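Local atomic coordinates of vacuolar protein-sorting-associated protein 25 (Homo sapiens, PDB entry 3HTU), a protein that forms part of the ESCRT-II complex, which is required for sorting endosomal cargo into multivesicular bodies and is probably involved in recruiting ESCRT-III. Residues L13-W17 with D38-F44; L30-T34 with L47-L53. The contacts are given in a common frame with arbitrary orientation. Residue numbers count along the deposited sequence, not the author numbering.

Contact 1 of 2, residues L13-W17 with D38-F44; sequences LIYQW and DTEDEEF
In this C-terminal winged-helix domain of VPS25, helix 7-19 is covered on one side by the irregular loop between helices 30-35 and 49-61. Segment 13-17 is helical; segment 38-44 makes a type I beta turn from T39 to E42, closed by E42 N to T39 O (3.0 Å), and then runs back along the helix, with I14 CA 7.0 Å from F44 CA and W17 CA 8.1 Å from E42 CA. F44 is buried between I14 and W17; W17 and L13 line a partly exposed edge whose polar side is E42 and E43, with E42 OE1 3.2 Å from W17 CD1. F44 (chi1 p) lays its ring on I14, whose CG1 sits 3.7 Å from the ring centroid in a CH-pi contact. Its edge points at the W17 indole (chi1 t), an offset edge-to-face pair, the F44 and five-membered W17 ring centroids 5.7 Å apart, planes at 74°. T39 CB lies over one indole face, 4.3 Å from W17 CZ2. L13 (m,t) places CD2 3.5 Å from E43 OE2.

Contact 2 of 2, residues L30-T34 with L47-L53; sequences LYELT and LDEATLL
Two helices of the winged-helix domain, the short 30-35 and the long 49-61, pack here through leucine side chains at one end and a threonine and a water at the other. The start of helix 30-35 faces the start of helix 49-61, L30 CA being 7.3 Å from E49 CA, while T34 packs on L47 in the lead-in, their CA atoms 5.8 Å apart. The axes of 30-34 and 49-53 cross at 102° and approach to 10.7 Å, so between the helices contact depends on long leucines. L30 and L52 bury the most surface. L30 (chi1 m) and L52 (t,p) point at each other, with L30 CB 3.9 Å from L52 CD2, while L30 CD1 reaches L53 CG at 3.7 Å. The carboxylate of E49 belongs chiefly to a salt bridge with R74, although its OE1 lies 3.5 Å from L30 CD1. A small side chain with both methyl and hydroxyl fits at T34: CG2 lies 3.2 Å from L47 O and 3.9 Å from L52 CD2, and OG1 is hydrogen-bonded at 2.7 Å to a water that donates to L47 O at 2.5 Å. D48 is the N-cap of helix 49-61, its OD2 accepting from T51 N (2.9 Å) and T51 OG1 (2.8 Å). Such a steep crossing of the second and third helices is the helix-turn-helix-like arrangement of a winged-helix domain.

Along the chain the two contacts interleave: 13-17, 30-34, 38-44, then 47-53. Their centres lie 11 Å apart. Contact 1 closes the loop over helix 7-19, contact 2 packs helix 30-35 on helix 49-61, and I14 on L52, one residue from each contact, ties the two together. This interior rests on the antiparallel sheet, with L33 reaching V76 and F78, and I14 reaching F78. The loop of contact 1 also joins the two sites directly: T39 OG1 probably hydrogen-bonds to L33 O (3.2 Å), and F44 O packs 3.6 Å from T34 CG2. Helix 30-35 meanwhile presents E32 outward to a basic side chain of the VPS20 chain, so this folded core carries part of the ESCRT-II–ESCRT-III interface.

Contact 1 of 2, residues L13-W17 with D38-F44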
# COMPACT_ATOMS: atom_id res chain seq x y z
N LEU A 13 -0.55 -9.97 -8.98
CA LEU A 13 0.08 -10.45 -7.75
C LEU A 13 -0.38 -9.75 -6.48
O LEU A 13 -0.59 -10.40 -5.44
CB LEU A 13 1.61 -10.36 -7.84
CG LEU A 13 2.37 -11.35 -8.75
CD1 LEU A 13 3.84 -10.94 -8.84
CD2 LEU A 13 2.25 -12.79 -8.27
N ILE A 14 -0.53 -8.43 -6.55
CA ILE A 14 -0.96 -7.67 -5.38
C ILE A 14 -2.38 -8.06 -5.01
O ILE A 14 -2.71 -8.25 -3.84
CB ILE A 14 -0.86 -6.14 -5.61
CG1 ILE A 14 0.60 -5.69 -5.72
CG2 ILE A 14 -1.55 -5.37 -4.46
CD1 ILE A 14 0.78 -4.44 -6.57
N TYR A 15 -3.23 -8.17 -6.02
CA TYR A 15 -4.66 -8.37 -5.79
C TYR A 15 -4.91 -9.78 -5.26
O TYR A 15 -5.81 -9.99 -4.45
CB TYR A 15 -5.46 -8.12 -7.07
CG TYR A 15 -6.94 -8.17 -6.84
CD1 TYR A 15 -7.63 -7.08 -6.32
CD2 TYR A 15 -7.66 -9.33 -7.10
CE1 TYR A 15 -8.98 -7.13 -6.08
CE2 TYR A 15 -9.03 -9.39 -6.86
CZ TYR A 15 -9.68 -8.29 -6.36
OH TYR A 15 -11.04 -8.33 -6.13
N GLN A 16 -4.10 -10.72 -5.73
CA GLN A 16 -4.05 -12.07 -5.21
C GLN A 16 -3.76 -12.05 -3.70
O GLN A 16 -4.40 -12.77 -2.94
CB GLN A 16 -2.95 -12.84 -5.95
CG GLN A 16 -3.33 -14.19 -6.50
CD GLN A 16 -2.29 -14.74 -7.47
OE1 GLN A 16 -2.63 -15.22 -8.55
NE2 GLN A 16 -1.01 -14.66 -7.09
N TRP A 17 -2.81 -11.21 -3.27
CA TRP A 17 -2.40 -11.17 -1.86
C TRP A 17 -3.46 -10.53 -0.95
O TRP A 17 -3.66 -10.97 0.19
CB TRP A 17 -1.05 -10.44 -1.67
CG TRP A 17 -0.70 -10.34 -0.23
CD1 TRP A 17 -0.11 -11.30 0.54
CD2 TRP A 17 -1.01 -9.24 0.66
NE1 TRP A 17 -0.00 -10.86 1.84
CE2 TRP A 17 -0.54 -9.61 1.94
CE3 TRP A 17 -1.61 -7.99 0.49
CZ2 TRP A 17 -0.66 -8.76 3.05
CZ3 TRP A 17 -1.72 -7.14 1.59
CH2 TRP A 17 -1.25 -7.54 2.85
N ASP A 38 3.15 -7.02 6.95
CA ASP A 38 2.25 -8.10 6.52
C ASP A 38 2.56 -8.60 5.12
O ASP A 38 2.16 -9.70 4.73
CB ASP A 38 0.80 -7.62 6.61
CG ASP A 38 0.40 -7.21 8.03
OD1 ASP A 38 0.71 -7.97 8.97
OD2 ASP A 38 -0.20 -6.13 8.19
N THR A 39 3.30 -7.80 4.36
CA THR A 39 3.60 -8.11 2.96
C THR A 39 5.10 -8.38 2.75
O THR A 39 5.56 -8.50 1.60
CB THR A 39 3.10 -6.97 2.05
OG1 THR A 39 3.40 -7.27 0.68
CG2 THR A 39 3.74 -5.65 2.43
N GLU A 40 5.85 -8.49 3.85
CA GLU A 40 7.32 -8.58 3.83
C GLU A 40 7.90 -9.73 3.02
O GLU A 40 9.00 -9.61 2.47
CB GLU A 40 7.89 -8.60 5.26
CG GLU A 40 8.17 -7.22 5.81
CD GLU A 40 8.84 -7.23 7.18
OE1 GLU A 40 8.81 -6.17 7.85
OE2 GLU A 40 9.39 -8.27 7.59
N ASP A 41 7.16 -10.83 2.94
CA ASP A 41 7.63 -12.01 2.22
C ASP A 41 7.06 -12.13 0.80
O ASP A 41 7.37 -13.08 0.08
CB ASP A 41 7.34 -13.27 3.04
CG ASP A 41 8.14 -13.31 4.33
OD1 ASP A 41 9.36 -13.62 4.27
OD2 ASP A 41 7.56 -13.04 5.40
N GLU A 42 6.24 -11.17 0.40
CA GLU A 42 5.61 -11.17 -0.93
C GLU A 42 6.53 -10.67 -2.05
O GLU A 42 7.45 -9.89 -1.81
CB GLU A 42 4.30 -10.39 -0.92
CG GLU A 42 3.06 -11.22 -1.25
CD GLU A 42 2.88 -12.45 -0.37
OE1 GLU A 42 2.01 -13.28 -0.70
OE2 GLU A 42 3.59 -12.59 0.66
N GLU A 43 6.23 -11.12 -3.26
CA GLU A 43 7.01 -10.77 -4.46
C GLU A 43 7.05 -9.27 -4.75
O GLU A 43 7.99 -8.79 -5.41
CB GLU A 43 6.50 -11.55 -5.68
CG GLU A 43 6.47 -13.09 -5.47
CD GLU A 43 5.66 -13.83 -6.53
OE1 GLU A 43 6.13 -13.93 -7.69
OE2 GLU A 43 4.56 -14.33 -6.21
N PHE A 44 6.06 -8.53 -4.24
CA PHE A 44 5.97 -7.08 -4.47
C PHE A 44 6.55 -6.20 -3.35
O PHE A 44 6.53 -4.98 -3.45
CB PHE A 44 4.54 -6.65 -4.86
CG PHE A 44 3.47 -7.05 -3.88
CD1 PHE A 44 3.18 -6.26 -2.77
CD2 PHE A 44 2.73 -8.21 -4.09
CE1 PHE A 44 2.18 -6.62 -1.88
CE2 PHE A 44 1.73 -8.58 -3.20
CZ PHE A 44 1.45 -7.79 -2.09

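Contact 2 of 2, residues L30-T34 with L47-L53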
# COMPACT_ATOMS: atom_id res chain seq x y z
N LEU A 30 0.02 3.20 0.22
CA LEU A 30 0.94 2.69 -0.78
C LEU A 30 2.22 2.16 -0.10
O LEU A 30 2.71 1.09 -0.44
CB LEU A 30 1.31 3.78 -1.79
CG LEU A 30 0.24 4.37 -2.71
CD1 LEU A 30 0.90 4.75 -4.06
CD2 LEU A 30 -0.91 3.42 -2.93
N TYR A 31 2.71 2.89 0.90
CA TYR A 31 3.92 2.47 1.63
C TYR A 31 3.80 1.07 2.21
O TYR A 31 4.68 0.25 2.01
CB TYR A 31 4.29 3.46 2.73
CG TYR A 31 5.54 3.10 3.52
CD1 TYR A 31 6.81 3.39 3.03
CD2 TYR A 31 5.43 2.48 4.76
CE1 TYR A 31 7.97 3.07 3.77
CE2 TYR A 31 6.57 2.14 5.51
CZ TYR A 31 7.83 2.44 5.01
OH TYR A 31 8.94 2.11 5.76
N GLU A 32 2.70 0.79 2.92
CA GLU A 32 2.60 -0.49 3.63
C GLU A 32 2.48 -1.69 2.71
O GLU A 32 2.83 -2.80 3.12
CB GLU A 32 1.47 -0.48 4.67
CG GLU A 32 0.08 -0.74 4.09
CD GLU A 32 -0.96 -0.69 5.16
OE1 GLU A 32 -1.84 0.17 5.09
OE2 GLU A 32 -0.85 -1.48 6.11
N LEU A 33 2.00 -1.49 1.49
CA LEU A 33 1.98 -2.56 0.49
C LEU A 33 3.38 -3.01 0.11
O LEU A 33 3.59 -4.19 -0.17
CB LEU A 33 1.21 -2.16 -0.78
CG LEU A 33 -0.32 -2.26 -0.72
CD1 LEU A 33 -0.98 -1.74 -2.02
CD2 LEU A 33 -0.83 -3.67 -0.42
N THR A 34 4.33 -2.08 0.07
CA THR A 34 5.69 -2.41 -0.37
C THR A 34 6.73 -2.48 0.75
O THR A 34 7.76 -3.13 0.60
CB THR A 34 6.17 -1.45 -1.46
OG1 THR A 34 6.03 -0.09 -1.02
CG2 THR A 34 5.37 -1.69 -2.77
N LEU A 47 8.99 -3.21 -4.12
CA LEU A 47 8.55 -2.61 -5.39
C LEU A 47 8.52 -1.09 -5.26
O LEU A 47 8.03 -0.58 -4.26
CB LEU A 47 7.15 -3.11 -5.77
CG LEU A 47 6.74 -3.47 -7.21
CD1 LEU A 47 5.29 -3.04 -7.47
CD2 LEU A 47 7.67 -2.90 -8.27
N ASP A 48 9.07 -0.39 -6.26
CA ASP A 48 9.13 1.07 -6.26
C ASP A 48 7.71 1.68 -6.38
O ASP A 48 6.82 1.05 -6.95
CB ASP A 48 10.03 1.56 -7.41
CG ASP A 48 9.54 1.12 -8.79
OD1 ASP A 48 9.65 -0.08 -9.13
OD2 ASP A 48 9.04 1.98 -9.55
N GLU A 49 7.51 2.89 -5.84
CA GLU A 49 6.18 3.53 -5.86
C GLU A 49 5.68 3.71 -7.29
O GLU A 49 4.49 3.50 -7.56
CB GLU A 49 6.15 4.90 -5.15
CG GLU A 49 4.74 5.30 -4.61
CD GLU A 49 4.28 6.72 -4.98
OE1 GLU A 49 3.37 7.24 -4.28
OE2 GLU A 49 4.79 7.32 -5.97
N ALA A 50 6.59 4.09 -8.18
CA ALA A 50 6.22 4.39 -9.57
C ALA A 50 5.56 3.20 -10.26
O ALA A 50 4.54 3.34 -10.91
CB ALA A 50 7.42 4.88 -10.35
N THR A 51 6.16 2.02 -10.10
CA THR A 51 5.67 0.80 -10.72
C THR A 51 4.42 0.29 -9.99
O THR A 51 3.51 -0.23 -10.62
CB THR A 51 6.77 -0.28 -10.75
OG1 THR A 51 7.92 0.21 -11.46
CG2 THR A 51 6.27 -1.55 -11.44
N LEU A 52 4.40 0.45 -8.66
CA LEU A 52 3.26 0.12 -7.83
C LEU A 52 2.02 0.91 -8.25
O LEU A 52 0.93 0.34 -8.33
CB LEU A 52 3.57 0.41 -6.36
CG LEU A 52 2.42 0.26 -5.36
CD1 LEU A 52 2.09 -1.21 -5.18
CD2 LEU A 52 2.76 0.93 -4.01
N LEU A 53 2.18 2.20 -8.50
CA LEU A 53 1.06 3.00 -9.00
C LEU A 53 0.51 2.55 -10.35
O LEU A 53 -0.70 2.56 -10.57
CB LEU A 53 1.39 4.49 -9.03
CG LEU A 53 1.00 5.19 -7.73
CD1 LEU A 53 1.65 6.55 -7.67
CD2 LEU A 53 -0.54 5.27 -7.54
O HOH W 1 6.84 1.37 -3.13